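Local coordinates for molybdenum ABC transporter, periplasmic molybdenum-binding protein (Vibrio cholerae, PDB 4RXL) that probably binds molybdate or tungstate in the periplasm for uptake by an ABC transporter and holds a tungstate ion in this crystal structure, at residues 115-120 against 158-163; 99-104 against 183-188. One frame throughout, in Å; residues are numbered along the deposited sequence.

Interaction 1 (115-120 against 158-163)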
# COMPACT_ATOMS: atom_id res chain seq x y z
N ARG A 115 11.79 -7.02 -16.38
CA ARG A 115 10.36 -6.85 -16.12
C ARG A 115 10.03 -5.70 -15.16
O ARG A 115 10.82 -5.35 -14.30
CB ARG A 115 9.81 -8.16 -15.57
CG ARG A 115 9.79 -9.29 -16.57
CD ARG A 115 9.16 -10.54 -15.99
NE ARG A 115 8.93 -11.52 -17.06
CZ ARG A 115 7.79 -11.67 -17.75
NH1 ARG A 115 6.70 -10.93 -17.49
NH2 ARG A 115 7.73 -12.60 -18.70
N LEU A 116 8.85 -5.11 -15.33
CA LEU A 116 8.36 -4.05 -14.45
C LEU A 116 7.83 -4.65 -13.16
O LEU A 116 6.90 -5.47 -13.19
CB LEU A 116 7.24 -3.26 -15.14
CG LEU A 116 6.57 -2.10 -14.43
CD1 LEU A 116 7.52 -0.95 -14.13
CD2 LEU A 116 5.41 -1.60 -15.30
N ALA A 117 8.39 -4.25 -12.02
CA ALA A 117 7.96 -4.76 -10.73
C ALA A 117 6.66 -4.10 -10.30
O ALA A 117 6.59 -2.87 -10.17
CB ALA A 117 9.03 -4.56 -9.67
N VAL A 118 5.64 -4.92 -10.08
CA VAL A 118 4.36 -4.43 -9.57
C VAL A 118 3.75 -5.48 -8.66
O VAL A 118 4.12 -6.66 -8.76
CB VAL A 118 3.34 -4.16 -10.70
CG1 VAL A 118 3.85 -3.08 -11.65
CG2 VAL A 118 2.99 -5.44 -11.46
N ALA A 119 2.85 -5.05 -7.77
CA ALA A 119 2.06 -6.02 -7.00
C ALA A 119 0.98 -6.62 -7.91
O ALA A 119 0.68 -6.05 -8.96
CB ALA A 119 1.46 -5.42 -5.75
N GLN A 120 0.48 -7.80 -7.55
CA GLN A 120 -0.49 -8.53 -8.38
C GLN A 120 -1.61 -7.58 -8.80
O GLN A 120 -2.31 -7.04 -7.97
CB GLN A 120 -1.05 -9.75 -7.63
CG GLN A 120 -1.47 -10.92 -8.52
CD GLN A 120 -2.74 -10.64 -9.31
OE1 GLN A 120 -3.75 -10.22 -8.73
NE2 GLN A 120 -2.70 -10.87 -10.63
N ALA A 158 11.30 -4.57 -3.20
CA ALA A 158 12.55 -5.32 -3.03
C ALA A 158 13.18 -5.76 -4.35
O ALA A 158 14.39 -5.87 -4.43
CB ALA A 158 12.31 -6.53 -2.15
N LEU A 159 12.37 -6.04 -5.36
CA LEU A 159 12.89 -6.42 -6.69
C LEU A 159 13.71 -5.27 -7.30
O LEU A 159 14.73 -5.48 -7.95
CB LEU A 159 11.77 -6.79 -7.66
CG LEU A 159 11.08 -8.13 -7.49
CD1 LEU A 159 9.92 -8.26 -8.47
CD2 LEU A 159 12.09 -9.28 -7.64
N VAL A 160 13.21 -4.06 -7.08
CA VAL A 160 13.86 -2.86 -7.56
C VAL A 160 15.12 -2.60 -6.73
O VAL A 160 16.17 -2.31 -7.30
CB VAL A 160 12.90 -1.64 -7.57
CG1 VAL A 160 13.56 -0.46 -8.28
CG2 VAL A 160 11.60 -2.02 -8.26
N GLU A 161 15.02 -2.73 -5.40
CA GLU A 161 16.18 -2.58 -4.51
C GLU A 161 17.32 -3.52 -4.89
O GLU A 161 18.50 -3.15 -4.88
CB GLU A 161 15.78 -2.81 -3.06
CG GLU A 161 14.85 -1.76 -2.49
CD GLU A 161 14.51 -2.02 -1.04
OE1 GLU A 161 14.42 -3.21 -0.63
OE2 GLU A 161 14.30 -1.03 -0.30
N ARG A 162 16.97 -4.76 -5.23
CA ARG A 162 17.98 -5.75 -5.66
C ARG A 162 18.48 -5.55 -7.09
O ARG A 162 19.42 -6.21 -7.51
CB ARG A 162 17.45 -7.17 -5.48
CG ARG A 162 17.14 -7.51 -4.03
CD ARG A 162 17.12 -9.01 -3.81
NE ARG A 162 15.99 -9.68 -4.46
CZ ARG A 162 14.75 -9.69 -3.99
NH1 ARG A 162 14.43 -9.05 -2.86
NH2 ARG A 162 13.80 -10.34 -4.66
N GLY A 163 17.86 -4.67 -7.85
CA GLY A 163 18.27 -4.44 -9.22
C GLY A 163 17.76 -5.47 -10.19
O GLY A 163 18.20 -5.49 -11.32

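Interaction 2 (99-104 against 183-188)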
# COMPACT_ATOMS: atom_id res chain seq x y z
N PHE A 99 10.86 9.88 -18.90
CA PHE A 99 10.39 9.79 -20.26
C PHE A 99 8.89 10.03 -20.29
O PHE A 99 8.25 10.16 -19.25
CB PHE A 99 10.73 8.42 -20.85
CG PHE A 99 10.26 7.25 -20.00
CD1 PHE A 99 8.98 6.74 -20.13
CD2 PHE A 99 11.11 6.67 -19.08
CE1 PHE A 99 8.55 5.68 -19.36
CE2 PHE A 99 10.69 5.60 -18.31
CZ PHE A 99 9.40 5.11 -18.45
N GLU A 100 8.35 10.10 -21.50
CA GLU A 100 6.92 10.24 -21.70
C GLU A 100 6.24 8.94 -21.31
O GLU A 100 6.40 7.93 -22.00
CB GLU A 100 6.60 10.60 -23.16
CG GLU A 100 6.87 12.06 -23.49
CD GLU A 100 6.31 12.48 -24.84
OE1 GLU A 100 5.92 11.60 -25.64
OE2 GLU A 100 6.26 13.70 -25.10
N LEU A 101 5.47 8.97 -20.24
CA LEU A 101 4.75 7.79 -19.76
C LEU A 101 3.82 7.19 -20.83
O LEU A 101 3.52 6.00 -20.79
CB LEU A 101 3.94 8.11 -18.50
CG LEU A 101 4.76 8.42 -17.23
CD1 LEU A 101 3.91 9.06 -16.13
CD2 LEU A 101 5.41 7.17 -16.66
N GLN A 102 3.39 8.00 -21.80
CA GLN A 102 2.48 7.51 -22.84
C GLN A 102 3.25 6.97 -24.04
O GLN A 102 2.63 6.49 -24.99
CB GLN A 102 1.45 8.58 -23.28
CG GLN A 102 1.96 10.00 -23.42
CD GLN A 102 1.85 10.78 -22.12
OE1 GLN A 102 0.77 10.90 -21.55
NE2 GLN A 102 2.98 11.31 -21.64
N ASP A 103 4.58 7.05 -23.96
CA ASP A 103 5.50 6.58 -25.01
C ASP A 103 5.90 5.13 -24.69
O ASP A 103 6.86 4.86 -23.96
CB ASP A 103 6.74 7.50 -25.06
CG ASP A 103 7.72 7.17 -26.19
OD1 ASP A 103 7.43 6.29 -27.03
OD2 ASP A 103 8.80 7.81 -26.22
N ALA A 104 5.13 4.20 -25.24
CA ALA A 104 5.33 2.78 -24.99
C ALA A 104 6.75 2.34 -25.30
O ALA A 104 7.27 1.45 -24.65
CB ALA A 104 4.34 1.96 -25.81
N ILE A 183 13.01 7.78 -7.06
CA ILE A 183 11.79 8.10 -7.80
C ILE A 183 12.12 8.67 -9.19
O ILE A 183 12.89 9.62 -9.33
CB ILE A 183 10.89 9.05 -7.00
CG1 ILE A 183 10.46 8.37 -5.69
CG2 ILE A 183 9.66 9.43 -7.81
CD1 ILE A 183 9.71 9.28 -4.76
N VAL A 184 11.55 8.04 -10.22
CA VAL A 184 11.69 8.52 -11.57
C VAL A 184 10.63 9.59 -11.82
O VAL A 184 10.94 10.67 -12.32
CB VAL A 184 11.60 7.37 -12.59
CG1 VAL A 184 11.73 7.92 -14.00
CG2 VAL A 184 12.70 6.36 -12.32
N THR A 185 9.40 9.30 -11.45
CA THR A 185 8.31 10.26 -11.56
C THR A 185 7.13 9.74 -10.75
O THR A 185 7.12 8.60 -10.32
CB THR A 185 7.91 10.52 -13.04
OG1 THR A 185 7.20 11.76 -13.14
CG2 THR A 185 7.03 9.42 -13.59
N ALA A 186 6.19 10.63 -10.48
CA ALA A 186 4.98 10.28 -9.80
C ALA A 186 3.84 10.28 -10.81
O ALA A 186 3.79 11.12 -11.70
CB ALA A 186 4.69 11.31 -8.71
N PHE A 187 2.93 9.33 -10.66
CA PHE A 187 1.74 9.28 -11.52
C PHE A 187 0.75 10.39 -11.17
O PHE A 187 0.61 10.75 -9.99
CB PHE A 187 1.08 7.90 -11.41
CG PHE A 187 1.90 6.82 -12.00
CD1 PHE A 187 1.86 6.58 -13.36
CD2 PHE A 187 2.76 6.08 -11.21
CE1 PHE A 187 2.63 5.60 -13.91
CE2 PHE A 187 3.55 5.10 -11.76
CZ PHE A 187 3.49 4.87 -13.11
N SER A 188 0.04 10.88 -12.17
CA SER A 188 -0.92 11.98 -11.96
C SER A 188 -2.15 11.52 -11.16
O SER A 188 -2.53 10.36 -11.18
CB SER A 188 -1.35 12.59 -13.30
OG SER A 188 -2.21 11.69 -13.92

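Interaction 1 (115-120 against 158-163)
No flat group stands between Ala117 and its partners Leu159 and Val160. The guanidinium group of Arg162 lies farther along the helix, one face on its last turn: Ala158 O lies 3.5 Å above the guanidinium plane, nearer its border than its centre. Glu164 OE2 makes a salt bridge with Arg162 NE. The setting is a beta-alpha-beta unit of the periplasmic binding protein fold. Strand 147-150 leads into helix 153-161, and the chain then returns along strand 168-171. Strand 116-119 pairs in parallel with 147-150, and Ala117 also has backbone hydrogen bonds to Leu167 and Ile169. The helix packs across these strands, and Ala117 is where the last turn of the helix meets 116-119.

The contact is purely apolar, and no hydrogen bond crosses it. The Ala117 methyl points at the helix and meets two consecutive residues. Leu159 comes down on it with two atoms. Its CB is 4.1 Å from Ala117 CB and its CD1 is 4.0 Å from the same carbon. Leu159 also touches Ala148 and Thr150 of strand 147-150. Val160 packs against Ile89, Pro91 and Val181 as well, joining the helix to strands 78-91 and 181-186.

The helix ends soon after the contact in a Schellman motif. Gly163 takes a positive phi of 81°, and Gly163 N bonds to Val160 O at 3.0 Å. Of the two Val160 methyls, CG2 is the one that meets the strand: Val160 CG2 stands anti to the carbonyl carbon, 3.9 Å from Ala117 CB.

Interaction 2 (99-104 against 183-188)
The closest CA atoms across the contact, those of Leu101 and Phe187, are still 8.9 Å apart, which leaves the side chains to bridge the gap. Residues Glu100 to Asp103 form a type I beta turn, closed by Asp103 N to Glu100 O at 2.8 Å. Facing it is the last part of strand 181-186 and the residues after it. This strand carries a classic beta bulge, where Val184 and Thr185 both lie opposite Leu88. Val184 has a helical psi of -48° here, and the CB atoms of both bulge residues point toward the turn.

Leu101 carries the contact. Both of its methyls reach the strand. They meet the Thr185 methyl tip to tip. Leu101 CD1 is 4.0 Å from Thr185 CG2, and Leu101 CD2 is 4.1 Å from the same methyl. With OG1 anti to the backbone N (chi1 -160°), Thr185 CG2 is left between the N and the carbonyl carbon, and it is the methyl, not the hydroxyl, that meets Leu101. The second partner is the ring of Phe187. Leu101 CD2 comes to it obliquely, 4.2 Å from Phe187 CE1. The result is a small apolar patch with no hydrogen bond across it.

The turn leads straight into helix 104-111. Asp103 is its N-cap, with a weak bond from Ala105 N to OD1. Trp107 of that helix ties the turn down: its NE1 bonds to Leu101 O, and its ring meets Phe99 edge-to-face. On the sheet side, Leu101 rests on Leu88 and Phe187 on Leu86, both in strand 78-91, which pairs antiparallel with 181-186.

In the fold
Interactions 1 and 2 lie in the same lobe of the protein and do not touch. Their centres are 16 Å apart, and their nearest atoms about 7 Å. Strands 78-91 and 181-186 are shared surroundings of both contacts, and interaction 2 is built on the last part of 181-186. Along the chain, 115-120 and 158-163 both fall between the two segments of interaction 2. Neither contact binds the tungstate. The ion is about 12 Å from the side chain of Ala117 and about 13 Å from that of Phe187. Helix 153-161 connects interaction 1 to the pocket: it starts at the pocket residue Val153, and its last turn makes the contact.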